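Local coordinates for protein cytochrome cL (Hyphomicrobium denitrificans, PDB 2D0W) that probably accepts electrons from methanol dehydrogenase through its covalently bound heme during periplasmic methanol oxidation, at residues K50-Y55 against K150-T155; W80-N85 against G98-M103. One frame throughout, in Å; residues are numbered along the deposited sequence.

Contact 1: K50-Y55 against K150-T155; sequences KGEEIY and KAWEAT. With ZN (zinc ion), chain F.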
loop_
_atom_site.group_PDB
_atom_site.type_symbol
_atom_site.label_atom_id
_atom_site.label_comp_id
_atom_site.label_asym_id
_atom_site.label_seq_id
_atom_site.Cartn_x
_atom_site.Cartn_y
_atom_site.Cartn_z
ATOM N N LYS A 50 5.838 3.402 -9.698
ATOM C CA LYS A 50 5.559 1.990 -9.810
ATOM C C LYS A 50 4.304 1.559 -8.999
ATOM O O LYS A 50 3.429 0.843 -9.532
ATOM C CB LYS A 50 6.764 1.134 -9.489
ATOM C CG LYS A 50 6.446 -0.360 -9.580
ATOM C CD LYS A 50 6.676 -0.857 -10.969
ATOM C CE LYS A 50 6.065 -2.252 -11.120
ATOM N NZ LYS A 50 6.123 -2.717 -12.528
ATOM N N GLY A 51 4.170 2.058 -7.775
ATOM C CA GLY A 51 2.957 1.776 -6.979
ATOM C C GLY A 51 1.729 2.232 -7.714
ATOM O O GLY A 51 0.755 1.495 -7.800
ATOM N N GLU A 52 1.788 3.438 -8.307
ATOM C CA GLU A 52 0.650 3.971 -9.080
ATOM C C GLU A 52 0.303 3.144 -10.299
ATOM O O GLU A 52 -0.891 2.881 -10.560
ATOM C CB GLU A 52 0.936 5.401 -9.546
ATOM C CG GLU A 52 -0.129 5.961 -10.431
ATOM C CD GLU A 52 0.280 7.318 -11.014
ATOM O OE1 GLU A 52 1.455 7.480 -11.334
ATOM O OE2 GLU A 52 -0.582 8.196 -11.152
ATOM N N GLU A 53 1.323 2.691 -11.058
ATOM C CA GLU A 53 0.985 1.865 -12.236
ATOM C C GLU A 53 0.256 0.551 -11.869
ATOM O O GLU A 53 -0.675 0.152 -12.551
ATOM C CB GLU A 53 2.178 1.630 -13.205
ATOM C CG GLU A 53 3.468 1.181 -12.586
ATOM C CD GLU A 53 4.702 1.363 -13.526
ATOM O OE1 GLU A 53 4.782 0.651 -14.551
ATOM O OE2 GLU A 53 5.595 2.208 -13.216
ATOM N N ILE A 54 0.723 -0.108 -10.812
ATOM C CA ILE A 54 0.116 -1.354 -10.296
ATOM C C ILE A 54 -1.331 -1.073 -9.895
ATOM O O ILE A 54 -2.264 -1.751 -10.358
ATOM C CB ILE A 54 0.933 -1.883 -9.095
ATOM C CG1 ILE A 54 2.288 -2.398 -9.571
ATOM C CG2 ILE A 54 0.178 -2.996 -8.316
ATOM C CD1 ILE A 54 3.259 -2.588 -8.385
ATOM N N TYR A 55 -1.510 0.001 -9.122
ATOM C CA TYR A 55 -2.824 0.465 -8.651
ATOM C C TYR A 55 -3.822 0.732 -9.774
ATOM O O TYR A 55 -5.009 0.298 -9.769
ATOM C CB TYR A 55 -2.661 1.741 -7.772
ATOM C CG TYR A 55 -3.999 2.245 -7.342
ATOM C CD1 TYR A 55 -4.611 1.757 -6.173
ATOM C CD2 TYR A 55 -4.701 3.161 -8.126
ATOM C CE1 TYR A 55 -5.882 2.151 -5.792
ATOM C CE2 TYR A 55 -5.976 3.598 -7.709
ATOM C CZ TYR A 55 -6.549 3.043 -6.558
ATOM O OH TYR A 55 -7.780 3.419 -6.132
ATOM N N LYS A 150 -3.531 17.065 -9.494
ATOM C CA LYS A 150 -3.103 18.129 -10.407
ATOM C C LYS A 150 -1.606 18.365 -10.361
ATOM O O LYS A 150 -0.942 18.318 -11.414
ATOM C CB LYS A 150 -3.842 19.424 -10.121
ATOM C CG LYS A 150 -5.348 19.349 -10.389
ATOM C CD LYS A 150 -6.029 20.700 -10.002
ATOM C CE LYS A 150 -5.860 21.005 -8.484
ATOM N NZ LYS A 150 -6.796 22.084 -8.027
ATOM N N ALA A 151 -1.078 18.547 -9.152
ATOM C CA ALA A 151 0.360 18.649 -8.913
ATOM C C ALA A 151 1.123 17.400 -9.306
ATOM O O ALA A 151 2.216 17.509 -9.843
ATOM C CB ALA A 151 0.657 18.970 -7.435
ATOM N N TRP A 152 0.543 16.232 -9.013
ATOM C CA TRP A 152 1.103 14.944 -9.373
ATOM C C TRP A 152 1.268 14.793 -10.887
ATOM O O TRP A 152 2.297 14.298 -11.365
ATOM C CB TRP A 152 0.198 13.808 -8.864
ATOM C CG TRP A 152 0.747 12.379 -9.261
ATOM C CD1 TRP A 152 0.252 11.527 -10.240
ATOM C CD2 TRP A 152 1.890 11.699 -8.692
ATOM N NE1 TRP A 152 1.014 10.378 -10.294
ATOM C CE2 TRP A 152 2.018 10.457 -9.363
ATOM C CE3 TRP A 152 2.801 12.013 -7.678
ATOM C CZ2 TRP A 152 3.029 9.534 -9.045
ATOM C CZ3 TRP A 152 3.811 11.098 -7.363
ATOM C CH2 TRP A 152 3.913 9.865 -8.047
ATOM N N GLU A 153 0.217 15.147 -11.619
ATOM C CA GLU A 153 0.219 15.083 -13.086
ATOM C C GLU A 153 1.136 16.135 -13.725
ATOM O O GLU A 153 1.657 15.903 -14.805
ATOM C CB GLU A 153 -1.185 15.262 -13.665
ATOM C CG GLU A 153 -2.304 14.266 -13.207
ATOM C CD GLU A 153 -2.128 12.821 -13.700
ATOM O OE1 GLU A 153 -3.145 12.058 -13.692
ATOM O OE2 GLU A 153 -1.006 12.413 -14.064
ATOM N N ALA A 154 1.290 17.286 -13.072
ATOM C CA ALA A 154 2.119 18.380 -13.593
ATOM C C ALA A 154 3.614 18.243 -13.291
ATOM O O ALA A 154 4.456 18.544 -14.140
ATOM C CB ALA A 154 1.605 19.712 -13.074
ATOM N N THR A 155 3.954 17.836 -12.076
ATOM C CA THR A 155 5.353 17.928 -11.615
ATOM C C THR A 155 5.738 16.774 -10.699
ATOM O O THR A 155 6.901 16.366 -10.648
ATOM C CB THR A 155 5.636 19.273 -10.869
ATOM O OG1 THR A 155 4.694 19.441 -9.791
ATOM C CG2 THR A 155 5.510 20.452 -11.806
HETATM ZN ZN ZN F . -2.648 9.890 -14.006
HETATM O O HOH W 1 -4.532 8.532 -13.012
#
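Glu-52 and Trp-152 join helix 48-58 to helix 149-161 through a bifurcated hydrogen bond, with the two backbones standing well apart. The indole N-H of Trp-152 is shared by both carboxylate oxygens of Glu-52: NE1 lies 2.8 Å from OE2, and a weak second branch runs 3.1 Å from NE1 to OE1. Neither branch is straight. OE1 sits in the ring plane at the indole edge, whereas OE2 is tilted from it and is met from above the carboxylate plane; the two planes stand 69° apart. An extended Glu-52 chain, CG anti to the backbone N (chi1 175°), carries the carboxylate across to the nitrogen. Aromatic packing surrounds the pair: Trp-121 of helix 112-124 meets the rings of both Trp-152 and Tyr-55, and Phe-147 adds a further ring beside Trp-152. In the class I cytochrome c fold, helix 48-58 is the helix leading into the heme-attachment segment and helix 112-124 the helix packed against it; helix 149-161 appears to be an addition to that core, and the chain just beyond it is linked back by the Cys-47 to Cys-165 disulfide. Metal and charge contacts lie alongside. Glu-153 OE1 binds a zinc ion at 2.2 Å, with a water as another ligand. Glu-52 belongs to a zinc site with Glu-153 in a structure of this protein, although here Glu-52 OE2 stays 3.9 Å from the zinc ion. The zinc probably eases the proximity of the carboxylates, whose OE2 atoms in Glu-52 and Glu-153 are 5.1 Å apart.

Contact 2: W80-N85 against G98-M103; sequences WTYPKN and GANGMM. With HEM (protoporphyrin IX containing Fe), chain H.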
loop_
_atom_site.group_PDB
_atom_site.type_symbol
_atom_site.label_atom_id
_atom_site.label_comp_id
_atom_site.label_asym_id
_atom_site.label_seq_id
_atom_site.Cartn_x
_atom_site.Cartn_y
_atom_site.Cartn_z
ATOM N N TRP A 80 -11.832 3.780 7.758
ATOM C CA TRP A 80 -11.590 2.401 7.294
ATOM C C TRP A 80 -12.649 1.438 7.801
ATOM O O TRP A 80 -12.940 1.391 9.005
ATOM C CB TRP A 80 -10.204 1.902 7.723
ATOM C CG TRP A 80 -9.115 2.730 7.180
ATOM C CD1 TRP A 80 -8.560 3.839 7.754
ATOM C CD2 TRP A 80 -8.458 2.561 5.930
ATOM N NE1 TRP A 80 -7.581 4.360 6.943
ATOM C CE2 TRP A 80 -7.501 3.593 5.817
ATOM C CE3 TRP A 80 -8.591 1.646 4.883
ATOM C CZ2 TRP A 80 -6.678 3.728 4.694
ATOM C CZ3 TRP A 80 -7.781 1.777 3.780
ATOM C CH2 TRP A 80 -6.825 2.808 3.695
ATOM N N THR A 81 -13.212 0.659 6.886
ATOM C CA THR A 81 -14.100 -0.442 7.264
ATOM C C THR A 81 -13.444 -1.391 8.236
ATOM O O THR A 81 -14.087 -1.851 9.182
ATOM C CB THR A 81 -14.557 -1.259 6.009
ATOM O OG1 THR A 81 -15.274 -0.388 5.153
ATOM C CG2 THR A 81 -15.498 -2.422 6.385
ATOM N N TYR A 82 -12.182 -1.737 7.969
ATOM C CA TYR A 82 -11.391 -2.621 8.811
ATOM C C TYR A 82 -10.272 -1.726 9.336
ATOM O O TYR A 82 -9.347 -1.368 8.586
ATOM C CB TYR A 82 -10.836 -3.762 7.946
ATOM C CG TYR A 82 -11.933 -4.531 7.275
ATOM C CD1 TYR A 82 -12.659 -5.522 7.983
ATOM C CD2 TYR A 82 -12.277 -4.265 5.944
ATOM C CE1 TYR A 82 -13.684 -6.222 7.369
ATOM C CE2 TYR A 82 -13.319 -4.947 5.331
ATOM C CZ TYR A 82 -14.023 -5.915 6.044
ATOM O OH TYR A 82 -15.068 -6.560 5.402
ATOM N N PRO A 83 -10.374 -1.297 10.592
ATOM C CA PRO A 83 -9.398 -0.285 11.070
ATOM C C PRO A 83 -7.903 -0.695 11.199
ATOM O O PRO A 83 -7.059 0.182 11.221
ATOM C CB PRO A 83 -10.017 0.235 12.400
ATOM C CG PRO A 83 -10.990 -0.864 12.852
ATOM C CD PRO A 83 -11.407 -1.644 11.602
ATOM N N LYS A 84 -7.579 -1.981 11.268
ATOM C CA LYS A 84 -6.176 -2.417 11.152
ATOM C C LYS A 84 -5.544 -2.067 9.783
ATOM O O LYS A 84 -4.348 -2.285 9.570
ATOM C CB LYS A 84 -6.036 -3.924 11.404
ATOM C CG LYS A 84 -6.056 -4.312 12.892
ATOM C CD LYS A 84 -5.662 -5.790 13.132
ATOM C CE LYS A 84 -6.272 -6.310 14.445
ATOM N NZ LYS A 84 -6.403 -7.821 14.523
ATOM N N ASN A 85 -6.345 -1.527 8.877
ATOM C CA ASN A 85 -5.833 -1.018 7.597
ATOM C C ASN A 85 -5.087 0.332 7.734
ATOM O O ASN A 85 -4.506 0.808 6.787
ATOM C CB ASN A 85 -6.932 -0.984 6.520
ATOM C CG ASN A 85 -7.299 -2.390 5.985
ATOM O OD1 ASN A 85 -6.474 -3.335 6.001
ATOM N ND2 ASN A 85 -8.536 -2.523 5.469
ATOM N N GLY A 98 -7.610 -10.605 0.716
ATOM C CA GLY A 98 -8.930 -10.098 0.309
ATOM C C GLY A 98 -9.873 -9.744 1.458
ATOM O O GLY A 98 -9.468 -9.797 2.628
ATOM N N ALA A 99 -11.120 -9.363 1.114
ATOM C CA ALA A 99 -12.152 -9.056 2.117
ATOM C C ALA A 99 -13.495 -9.741 1.770
ATOM O O ALA A 99 -13.501 -10.916 1.408
ATOM C CB ALA A 99 -12.305 -7.531 2.307
ATOM N N ASN A 100 -14.631 -9.054 1.939
ATOM C CA ASN A 100 -15.933 -9.626 1.502
ATOM C C ASN A 100 -16.291 -9.201 0.065
ATOM O O ASN A 100 -15.734 -8.238 -0.504
ATOM C CB ASN A 100 -17.099 -9.233 2.431
ATOM C CG ASN A 100 -16.926 -9.693 3.858
ATOM O OD1 ASN A 100 -17.210 -8.930 4.768
ATOM N ND2 ASN A 100 -16.468 -10.926 4.066
ATOM N N GLY A 101 -17.231 -9.944 -0.515
ATOM C CA GLY A 101 -17.834 -9.607 -1.783
ATOM C C GLY A 101 -16.842 -9.628 -2.910
ATOM O O GLY A 101 -16.083 -10.578 -3.066
ATOM N N MET A 102 -16.820 -8.547 -3.673
ATOM C CA MET A 102 -15.984 -8.458 -4.855
ATOM C C MET A 102 -14.499 -8.186 -4.572
ATOM O O MET A 102 -13.660 -8.291 -5.480
ATOM C CB MET A 102 -16.532 -7.372 -5.779
ATOM C CG MET A 102 -17.932 -7.666 -6.264
ATOM S SD MET A 102 -18.000 -8.798 -7.644
ATOM C CE MET A 102 -17.778 -10.434 -6.902
ATOM N N MET A 103 -14.188 -7.802 -3.339
ATOM C CA MET A 103 -12.779 -7.695 -2.922
ATOM C C MET A 103 -12.154 -9.089 -2.728
ATOM O O MET A 103 -12.233 -9.675 -1.640
ATOM C CB MET A 103 -12.653 -6.888 -1.627
ATOM C CG MET A 103 -11.191 -6.617 -1.216
ATOM S SD MET A 103 -10.235 -5.868 -2.579
ATOM C CE MET A 103 -8.596 -6.140 -1.849
HETATM C CHA HEM H . -12.248 -3.322 0.111
HETATM C CHB HEM H . -7.781 -2.447 -1.640
HETATM C CHC HEM H . -8.922 -4.309 -5.998
HETATM C CHD HEM H . -13.557 -4.004 -4.586
HETATM C C1A HEM H . -10.894 -2.979 0.081
HETATM C C2A HEM H . -10.034 -2.578 1.188
HETATM C C3A HEM H . -8.827 -2.317 0.687
HETATM C C4A HEM H . -8.832 -2.563 -0.749
HETATM C CMA HEM H . -7.564 -1.820 1.463
HETATM C CAA HEM H . -10.480 -2.410 2.657
HETATM C CBA HEM H . -11.022 -0.975 2.776
HETATM C CGA HEM H . -11.348 -0.590 4.215
HETATM O O1A HEM H . -10.894 -1.282 5.158
HETATM O O2A HEM H . -12.075 0.415 4.399
HETATM C C1B HEM H . -7.677 -2.920 -2.953
HETATM C C2B HEM H . -6.524 -2.939 -3.862
HETATM C C3B HEM H . -6.814 -3.490 -4.938
HETATM C C4B HEM H . -8.203 -3.828 -4.951
HETATM C CMB HEM H . -5.205 -2.284 -3.456
HETATM C CAB HEM H . -5.813 -4.008 -5.983
HETATM C CBB HEM H . -4.829 -4.783 -5.643
HETATM C C1C HEM H . -10.298 -4.370 -6.013
HETATM C C2C HEM H . -11.149 -4.943 -7.076
HETATM C C3C HEM H . -12.407 -4.800 -6.704
HETATM C C4C HEM H . -12.431 -4.260 -5.335
HETATM C CMC HEM H . -10.619 -5.084 -8.494
HETATM C CAC HEM H . -13.727 -4.902 -7.536
HETATM C CBC HEM H . -13.839 -5.934 -8.327
HETATM C C1D HEM H . -13.674 -3.896 -3.214
HETATM C C2D HEM H . -14.898 -4.010 -2.444
HETATM C C3D HEM H . -14.495 -3.810 -0.987
HETATM C C4D HEM H . -13.066 -3.565 -0.998
HETATM C CMD HEM H . -16.325 -4.292 -3.005
HETATM C CAD HEM H . -15.390 -3.852 0.304
HETATM C CBD HEM H . -15.068 -5.232 0.884
HETATM C CGD HEM H . -15.485 -5.400 2.324
HETATM O O1D HEM H . -15.201 -6.450 2.929
HETATM O O2D HEM H . -16.082 -4.460 2.866
HETATM N NA HEM H . -10.121 -2.935 -1.064
HETATM N NB HEM H . -8.688 -3.425 -3.742
HETATM N NC HEM H . -11.111 -4.013 -4.947
HETATM N ND HEM H . -12.642 -3.612 -2.325
HETATM FE FE HEM H . -10.598 -3.581 -3.000
#
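Tyr-82 lays the CE2 corner of its phenol ring obliquely against the methyl of Ala-99, with CE2 4.1 Å from CB. The two loops meet at the propionate end of a c-type cytochrome heme pocket: 80-85 lines one side, and 98-103 is the loop that brings in the axial methionine. With CG beside its own backbone N (chi1 -58°), the Tyr-82 ring presents its edge to a propionate. There the hydroxyl gives a very short hydrogen bond, OH to HEM O1D 2.5 Å. Asn-100 supplies a second donor, its backbone N 2.8 Å from O1D. The side chain of Asn-100 crosses that of Tyr-82 at about a right angle, placing OD1 3.3 Å from the Tyr-82 OH; this is proximity, the phenol proton being given to the propionate. A phenylalanine in place of Tyr-82 would probably keep the packing on Ala-99 but leave O1D with the Asn-100 N-H as its one remaining donor from the two loops. The other propionate belongs to 80-85: O1A accepts from Asn-85 ND2 at 2.7 Å and from the backbone N of Tyr-82 at 3.1 Å, while O2A takes the backbone N-H of Thr-81 at 2.7 Å. Thr-94 in turn bonds OD1 of Asn-85, helping to position that amide. A type II' turn from Asn-100 to Met-103 reverses the second loop. Met-103, with CG anti to its backbone N (chi1 -174°) and the chain bent at chi2 (53°), then sets SD 2.4 Å from the heme iron, which also binds His-63 NE2.

Overall arrangement
The contacts occupy different ends of the molecule, with centres 24 Å apart and nearest atoms about 10 Å apart, so they do not touch. Residues 80-85 and 98-103 of contact 2 both fall in the chain between 50-55 and 150-155 of contact 1. Contact 2 touches the heme directly. Contact 1 is more distant: the Glu-52 side chain is about 12 Å from the heme and about 10 Å from that of Cys-59, a covalent heme attachment. Helix 48-58 links the two regions, since it runs toward Cys-59 and His-63, the latter sharing the iron with Met-103.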